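Local coordinates for PF04016 domain protein (Desulfitobacterium hafniense, PDB 3L5O) that is of unknown function but may have a role in heavy-metal chelation, combining enolase-like and Rossmann-like folds around a possible active site, at residues 47-60 with 95-108. Sequence-based numbering, arbitrary orientation. Where two conformers were deposited one is given.
Sequences SVIRSGNGVGLGPN and SIGLAAINAYYNNP. With IMD (imidazole), chain E.
A helix packs on a β-hairpin through three glycines, G54, G56 and G58 of strand 54-59, which lie against A103, A99 and S95 of helix 95-105, with axes only 5.4 Å apart. Of the three glycines, G56 brings its CA nearest to the helix: it lies 3.4 Å from A99 O, a CA-H...O contact, and N102 CB presses on the same carbon. A side chain pointing inward from G54, G56 or G58 would run into helix backbone. From strand 47-51, I49 points toward the helix. With CG1 anti to its carbonyl carbon (chi1 -67°), CG1 meets A99 CB at 3.8 Å, while CD1 lies at the same distance from A100 CB and CG2 approaches A103 CB. The hairpin, closed by a type II' turn from S51 to G54, belongs to the three-stranded antiparallel sheet of what is probably the enolase-like part of the protein, and the helix packs on one face of that sheet; V48 and L57 point away from it, to helix 244-251. Along edge strand 54-59, N102 ND2 donates to L57 O at 2.8 Å; ND2 lies in the carbonyl plane of L57, L57 O lies in the amide plane of N102, and ND2 also bonds G221 O. A leucine here would probably leave L57 O without this donor and lose the link to G221 O. Beyond it, water bridges V55 O to N106 O, and another water joins S51 O, A103 O and N107 ND2. By the turn, N53 ND2 crosses P108 CG obliquely.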
ATOM      1  N   SER A  47       7.635  -8.046  -2.775  1.00 48.90           N
ATOM      2  CA  SER A  47       8.951  -7.559  -3.155  1.00 48.73           C
ATOM      3  C   SER A  47       9.413  -6.607  -2.049  1.00 47.80           C
ATOM      4  O   SER A  47       8.595  -5.946  -1.421  1.00 48.73           O
ATOM      5  CB  SER A  47       8.874  -6.818  -4.488  1.00 48.49           C
ATOM      6  OG  SER A  47       8.703  -7.729  -5.570  1.00 52.14           O
ATOM      7  N   VAL A  48      10.721  -6.566  -1.798  1.00 46.49           N
ATOM      8  CA  VAL A  48      11.288  -5.745  -0.724  1.00 43.76           C
ATOM      9  C   VAL A  48      12.606  -5.072  -1.180  1.00 43.59           C
ATOM     10  O   VAL A  48      13.462  -5.690  -1.819  1.00 40.46           O
ATOM     11  CB  VAL A  48      11.422  -6.551   0.605  1.00 44.36           C
ATOM     12  CG1 VAL A  48      12.418  -7.676   0.476  1.00 47.42           C
ATOM     13  CG2 VAL A  48      11.786  -5.639   1.771  1.00 44.83           C
ATOM     14  N   ILE A  49      12.728  -3.784  -0.871  1.00 42.64           N
ATOM     15  CA  ILE A  49      13.920  -3.003  -1.153  1.00 41.95           C
ATOM     16  C   ILE A  49      14.405  -2.301   0.108  1.00 41.33           C
ATOM     17  O   ILE A  49      13.619  -1.780   0.860  1.00 41.40           O
ATOM     18  CB  ILE A  49      13.610  -1.972  -2.274  1.00 42.35           C
ATOM     19  CG1 ILE A  49      13.340  -2.723  -3.580  1.00 42.96           C
ATOM     20  CG2 ILE A  49      14.717  -0.956  -2.424  1.00 45.21           C
ATOM     21  CD1 ILE A  49      13.316  -1.867  -4.815  1.00 38.72           C
ATOM     22  N   ARG A  50      15.720  -2.319   0.316  1.00 42.47           N
ATOM     23  CA  ARG A  50      16.419  -1.468   1.276  1.00 41.99           C
ATOM     24  C   ARG A  50      17.163  -0.366   0.557  1.00 41.97           C
ATOM     25  O   ARG A  50      17.846  -0.633  -0.416  1.00 39.78           O
ATOM     26  CB  ARG A  50      17.463  -2.266   2.047  1.00 39.83           C
ATOM     27  CG  ARG A  50      18.104  -1.458   3.167  1.00 41.50           C
ATOM     28  CD  ARG A  50      18.956  -2.289   4.135  1.00 44.35           C
ATOM     29  NE  ARG A  50      20.133  -2.897   3.489  1.00 42.24           N
ATOM     30  CZ  ARG A  50      21.231  -2.261   3.132  1.00 46.99           C
ATOM     31  NH1 ARG A  50      21.355  -0.955   3.322  1.00 50.15           N
ATOM     32  NH2 ARG A  50      22.227  -2.935   2.560  1.00 42.41           N
ATOM     33  N   SER A  51      17.023   0.866   1.048  1.00 42.04           N
ATOM     34  CA  SER A  51      17.887   1.988   0.682  1.00 40.19           C
ATOM     35  C   SER A  51      18.375   2.569   1.998  1.00 40.72           C
ATOM     36  O   SER A  51      17.557   3.100   2.748  1.00 41.28           O
ATOM     37  CB  SER A  51      17.117   3.082  -0.084  1.00 40.49           C
ATOM     38  OG  SER A  51      17.965   4.192  -0.409  1.00 41.69           O
ATOM     39  N   GLY A  52      19.690   2.481   2.256  1.00 36.01           N
ATOM     40  CA  GLY A  52      20.245   2.758   3.572  1.00 39.84           C
ATOM     41  C   GLY A  52      19.600   2.004   4.729  1.00 41.90           C
ATOM     42  O   GLY A  52      19.587   0.774   4.756  1.00 40.76           O
ATOM     43  N   ASN A  53      19.063   2.758   5.685  1.00 43.51           N
ATOM     44  CA  ASN A  53      18.311   2.226   6.836  1.00 44.68           C
ATOM     45  C   ASN A  53      16.790   2.003   6.588  1.00 43.01           C
ATOM     46  O   ASN A  53      16.064   1.531   7.475  1.00 43.45           O
ATOM     47  CB  ASN A  53      18.559   3.192   8.016  1.00 47.09           C
ATOM     48  CG  ASN A  53      17.752   2.868   9.255  1.00 52.34           C
ATOM     49  OD1 ASN A  53      17.835   1.767   9.802  1.00 57.48           O
ATOM     50  ND2 ASN A  53      16.993   3.857   9.734  1.00 59.07           N
ATOM     51  N   GLY A  54      16.307   2.311   5.389  1.00 41.76           N
ATOM     52  CA  GLY A  54      14.886   2.275   5.102  1.00 41.92           C
ATOM     53  C   GLY A  54      14.505   1.065   4.274  1.00 42.65           C
ATOM     54  O   GLY A  54      15.196   0.700   3.315  1.00 42.78           O
ATOM     55  N   VAL A  55      13.387   0.451   4.627  1.00 41.60           N
ATOM     56  CA  VAL A  55      12.892  -0.725   3.927  1.00 40.81           C
ATOM     57  C   VAL A  55      11.434  -0.514   3.484  1.00 42.48           C
ATOM     58  O   VAL A  55      10.570  -0.200   4.301  1.00 40.57           O
ATOM     59  CB  VAL A  55      12.990  -1.989   4.827  1.00 39.81           C
ATOM     60  CG1 VAL A  55      12.290  -3.189   4.158  1.00 37.72           C
ATOM     61  CG2 VAL A  55      14.431  -2.294   5.123  1.00 43.95           C
ATOM     62  N   GLY A  56      11.191  -0.702   2.188  1.00 42.41           N
ATOM     63  CA  GLY A  56       9.859  -0.674   1.624  1.00 44.27           C
ATOM     64  C   GLY A  56       9.432  -1.998   1.022  1.00 45.33           C
ATOM     65  O   GLY A  56      10.273  -2.846   0.620  1.00 44.75           O
ATOM     66  N   LEU A  57       8.110  -2.169   0.984  1.00 43.84           N
ATOM     67  CA  LEU A  57       7.440  -3.405   0.570  1.00 44.96           C
ATOM     68  C   LEU A  57       6.412  -3.107  -0.528  1.00 44.24           C
ATOM     69  O   LEU A  57       5.830  -1.995  -0.582  1.00 44.34           O
ATOM     70  CB  LEU A  57       6.697  -4.037   1.747  1.00 46.48           C
ATOM     71  CG  LEU A  57       7.489  -4.564   2.933  1.00 46.43           C
ATOM     72  CD1 LEU A  57       6.595  -4.655   4.157  1.00 50.50           C
ATOM     73  CD2 LEU A  57       8.092  -5.930   2.603  1.00 49.10           C
ATOM     74  N   GLY A  58       6.252  -4.063  -1.437  1.00 42.99           N
ATOM     75  CA  GLY A  58       5.153  -4.046  -2.392  1.00 46.70           C
ATOM     76  C   GLY A  58       4.569  -5.448  -2.570  1.00 48.51           C
ATOM     77  O   GLY A  58       5.332  -6.411  -2.491  1.00 49.40           O
ATOM     78  N   PRO A  59       3.244  -5.591  -2.751  1.00 49.13           N
ATOM     79  CA  PRO A  59       2.619  -6.922  -2.860  1.00 51.95           C
ATOM     80  C   PRO A  59       2.688  -7.586  -4.247  1.00 57.03           C
ATOM     81  O   PRO A  59       2.500  -6.892  -5.262  1.00 58.87           O
ATOM     82  CB  PRO A  59       1.153  -6.650  -2.490  1.00 51.96           C
ATOM     83  CG  PRO A  59       0.908  -5.253  -2.965  1.00 49.00           C
ATOM     84  CD  PRO A  59       2.239  -4.515  -2.809  1.00 51.34           C
ATOM     85  N   ASN A  60       2.925  -8.903  -4.249  1.00 61.13           N
ATOM     86  CA  ASN A  60       2.922  -9.768  -5.441  1.00 67.65           C
ATOM     87  C   ASN A  60       1.730 -10.711  -5.407  1.00 72.14           C
ATOM     88  O   ASN A  60       1.051 -10.786  -4.402  1.00 72.62           O
ATOM     89  CB  ASN A  60       4.185 -10.640  -5.461  1.00 66.83           C
ATOM     90  CG  ASN A  60       5.429  -9.846  -5.752  1.00 70.54           C
ATOM     91  OD1 ASN A  60       5.347  -8.781  -6.342  1.00 74.01           O
ATOM     92  ND2 ASN A  60       6.590 -10.363  -5.351  1.00 71.04           N
ATOM     93  N   SER A  95       5.358  -4.044  -8.489  1.00 40.24           N
ATOM     94  CA  SER A  95       5.501  -4.301  -7.052  0.50 41.27           C
ATOM     95  C   SER A  95       6.883  -3.872  -6.562  1.00 40.08           C
ATOM     96  O   SER A  95       7.004  -3.317  -5.499  1.00 39.67           O
ATOM     97  CB  SER A  95       5.200  -5.775  -6.697  0.50 41.68           C
ATOM     98  OG  SER A  95       6.299  -6.635  -6.971  0.50 42.16           O
ATOM     99  N   ILE A  96       7.911  -4.094  -7.371  1.00 41.64           N
ATOM    100  CA  ILE A  96       9.291  -3.619  -7.104  1.00 39.96           C
ATOM    101  C   ILE A  96       9.385  -2.093  -7.054  1.00 42.71           C
ATOM    102  O   ILE A  96      10.037  -1.533  -6.172  1.00 42.56           O
ATOM    103  CB  ILE A  96      10.220  -4.205  -8.188  1.00 40.45           C
ATOM    104  CG1 ILE A  96      10.288  -5.732  -8.002  1.00 43.98           C
ATOM    105  CG2 ILE A  96      11.598  -3.604  -8.151  1.00 44.10           C
ATOM    106  CD1 ILE A  96      11.016  -6.476  -9.122  1.00 48.43           C
ATOM    107  N   GLY A  97       8.736  -1.435  -8.009  1.00 38.30           N
ATOM    108  CA  GLY A  97       8.585   0.004  -8.028  1.00 39.04           C
ATOM    109  C   GLY A  97       7.955   0.546  -6.772  1.00 40.27           C
ATOM    110  O   GLY A  97       8.411   1.546  -6.270  1.00 39.30           O
ATOM    111  N   LEU A  98       6.890  -0.088  -6.272  1.00 37.83           N
ATOM    112  CA  LEU A  98       6.296   0.353  -5.013  1.00 40.16           C
ATOM    113  C   LEU A  98       7.210   0.072  -3.808  1.00 40.91           C
ATOM    114  O   LEU A  98       7.283   0.881  -2.901  1.00 42.32           O
ATOM    115  CB  LEU A  98       4.908  -0.276  -4.801  1.00 41.36           C
ATOM    116  CG  LEU A  98       4.133   0.141  -3.538  1.00 43.86           C
ATOM    117  CD1 LEU A  98       3.935   1.662  -3.431  1.00 43.22           C
ATOM    118  CD2 LEU A  98       2.787  -0.568  -3.534  1.00 42.53           C
ATOM    119  N   ALA A  99       7.895  -1.064  -3.788  1.00 40.35           N
ATOM    120  CA  ALA A  99       8.917  -1.301  -2.768  1.00 42.50           C
ATOM    121  C   ALA A  99       9.988  -0.168  -2.718  1.00 42.65           C
ATOM    122  O   ALA A  99      10.325   0.328  -1.643  1.00 43.67           O
ATOM    123  CB  ALA A  99       9.553  -2.695  -2.958  1.00 41.76           C
ATOM    124  N   ALA A 100      10.433   0.303  -3.882  1.00 40.49           N
ATOM    125  CA  ALA A 100      11.390   1.384  -3.977  1.00 39.76           C
ATOM    126  C   ALA A 100      10.798   2.695  -3.449  1.00 42.81           C
ATOM    127  O   ALA A 100      11.435   3.399  -2.673  1.00 44.43           O
ATOM    128  CB  ALA A 100      11.841   1.571  -5.435  1.00 41.40           C
ATOM    129  N   ILE A 101       9.571   3.012  -3.840  1.00 42.50           N
ATOM    130  CA  ILE A 101       8.889   4.181  -3.262  1.00 43.95           C
ATOM    131  C   ILE A 101       8.881   4.118  -1.734  1.00 42.60           C
ATOM    132  O   ILE A 101       9.188   5.106  -1.052  1.00 41.52           O
ATOM    133  CB  ILE A 101       7.458   4.292  -3.822  1.00 45.20           C
ATOM    134  CG1 ILE A 101       7.516   4.739  -5.277  1.00 41.14           C
ATOM    135  CG2 ILE A 101       6.602   5.253  -2.986  1.00 45.98           C
ATOM    136  CD1 ILE A 101       6.213   4.567  -6.014  1.00 42.38           C
ATOM    137  N   ASN A 102       8.566   2.941  -1.198  1.00 42.93           N
ATOM    138  CA  ASN A 102       8.356   2.810   0.248  1.00 41.88           C
ATOM    139  C   ASN A 102       9.678   2.772   1.008  1.00 42.24           C
ATOM    140  O   ASN A 102       9.709   3.046   2.211  1.00 42.34           O
ATOM    141  CB  ASN A 102       7.486   1.589   0.562  1.00 41.03           C
ATOM    142  CG  ASN A 102       6.028   1.794   0.160  1.00 44.27           C
ATOM    143  OD1 ASN A 102       5.514   2.908   0.158  1.00 44.66           O
ATOM    144  ND2 ASN A 102       5.372   0.722  -0.192  1.00 40.17           N
ATOM    145  N   ALA A 103      10.770   2.463   0.307  1.00 41.92           N
ATOM    146  CA  ALA A 103      12.116   2.512   0.900  1.00 39.90           C
ATOM    147  C   ALA A 103      12.485   3.948   1.237  1.00 39.37           C
ATOM    148  O   ALA A 103      13.124   4.174   2.219  1.00 36.70           O
ATOM    149  CB  ALA A 103      13.132   1.916  -0.026  1.00 42.36           C
ATOM    150  N   TYR A 104      12.069   4.922   0.428  1.00 40.65           N
ATOM    151  CA  TYR A 104      12.233   6.339   0.830  1.00 39.07           C
ATOM    152  C   TYR A 104      11.207   6.712   1.928  1.00 39.90           C
ATOM    153  O   TYR A 104      11.603   6.955   3.052  1.00 37.89           O
ATOM    154  CB  TYR A 104      12.062   7.290  -0.330  1.00 32.98           C
ATOM    155  CG  TYR A 104      12.091   8.728   0.120  1.00 33.79           C
ATOM    156  CD1 TYR A 104      13.244   9.278   0.680  1.00 36.54           C
ATOM    157  CD2 TYR A 104      10.988   9.539  -0.026  1.00 37.87           C
ATOM    158  CE1 TYR A 104      13.275  10.598   1.094  1.00 38.54           C
ATOM    159  CE2 TYR A 104      11.010  10.858   0.380  1.00 37.92           C
ATOM    160  CZ  TYR A 104      12.151  11.377   0.929  1.00 38.63           C
ATOM    161  OH  TYR A 104      12.128  12.685   1.303  1.00 42.75           O
ATOM    162  N   TYR A 105       9.914   6.752   1.593  1.00 40.08           N
ATOM    163  CA  TYR A 105       8.908   7.349   2.499  1.00 40.96           C
ATOM    164  C   TYR A 105       8.757   6.670   3.868  1.00 41.18           C
ATOM    165  O   TYR A 105       8.454   7.342   4.898  1.00 39.03           O
ATOM    166  CB  TYR A 105       7.556   7.430   1.809  1.00 41.10           C
ATOM    167  CG  TYR A 105       7.517   8.374   0.635  1.00 43.40           C
ATOM    168  CD1 TYR A 105       7.388   9.748   0.833  1.00 40.04           C
ATOM    169  CD2 TYR A 105       7.595   7.902  -0.675  1.00 41.13           C
ATOM    170  CE1 TYR A 105       7.371  10.627  -0.232  1.00 45.25           C
ATOM    171  CE2 TYR A 105       7.580   8.789  -1.756  1.00 41.81           C
ATOM    172  CZ  TYR A 105       7.457  10.153  -1.526  1.00 43.81           C
ATOM    173  OH  TYR A 105       7.418  11.066  -2.566  1.00 44.36           O
ATOM    174  N   ASN A 106       9.000   5.359   3.888  1.00 41.47           N
ATOM    175  CA  ASN A 106       8.806   4.543   5.089  1.00 42.36           C
ATOM    176  C   ASN A 106      10.106   4.248   5.813  1.00 42.87           C
ATOM    177  O   ASN A 106      10.158   3.379   6.688  1.00 43.48           O
ATOM    178  CB  ASN A 106       8.055   3.212   4.789  1.00 41.94           C
ATOM    179  CG  ASN A 106       6.696   3.424   4.126  1.00 46.47           C
ATOM    180  OD1 ASN A 106       6.285   4.551   3.861  1.00 42.23           O
ATOM    181  ND2 ASN A 106       5.999   2.322   3.835  1.00 45.22           N
ATOM    182  N   ASN A 107      11.158   4.973   5.436  1.00 43.67           N
ATOM    183  CA  ASN A 107      12.393   5.060   6.194  1.00 41.77           C
ATOM    184  C   ASN A 107      11.993   5.706   7.526  1.00 43.12           C
ATOM    185  O   ASN A 107      11.278   6.692   7.513  1.00 38.43           O
ATOM    186  CB  ASN A 107      13.398   5.948   5.402  1.00 41.48           C
ATOM    187  CG  ASN A 107      14.693   6.122   6.094  1.00 41.75           C
ATOM    188  OD1 ASN A 107      14.733   6.445   7.269  1.00 50.05           O
ATOM    189  ND2 ASN A 107      15.783   5.914   5.371  1.00 39.26           N
ATOM    190  N   PRO A 108      12.412   5.165   8.670  1.00 45.58           N
ATOM    191  CA  PRO A 108      11.977   5.724   9.962  1.00 45.01           C
ATOM    192  C   PRO A 108      12.330   7.219  10.122  1.00 44.59           C
ATOM    193  O   PRO A 108      11.480   7.974  10.586  1.00 45.89           O
ATOM    194  CB  PRO A 108      12.703   4.847  10.999  1.00 44.33           C
ATOM    195  CG  PRO A 108      13.814   4.215  10.264  1.00 46.41           C
ATOM    196  CD  PRO A 108      13.317   4.017   8.855  1.00 48.31           C
TER
HETATM  197  N1  IMD E 304      -1.886  -6.120  -7.565  1.00 68.26           N
HETATM  198  C2  IMD E 304      -1.095  -6.427  -6.503  1.00 69.48           C
HETATM  199  N3  IMD E 304      -0.213  -7.379  -6.881  1.00 70.71           N
HETATM  200  C4  IMD E 304      -0.437  -7.674  -8.183  1.00 69.88           C
HETATM  201  C5  IMD E 304      -1.493  -6.880  -8.611  1.00 67.14           C
HETATM  202  O   HOH W   1      15.612   5.151   2.797  1.00 42.39           O
HETATM  203  O   HOH W   2      18.957   6.030   5.945  1.00 45.65           O
HETATM  204  O   HOH W   3       9.571   0.819   6.691  1.00 41.23           O
HETATM  205  O   HOH W   4      12.362   1.450   7.186  1.00 48.52           O
HETATM  206  O   HOH W   5       6.518  -0.579   2.986  1.00 35.36           O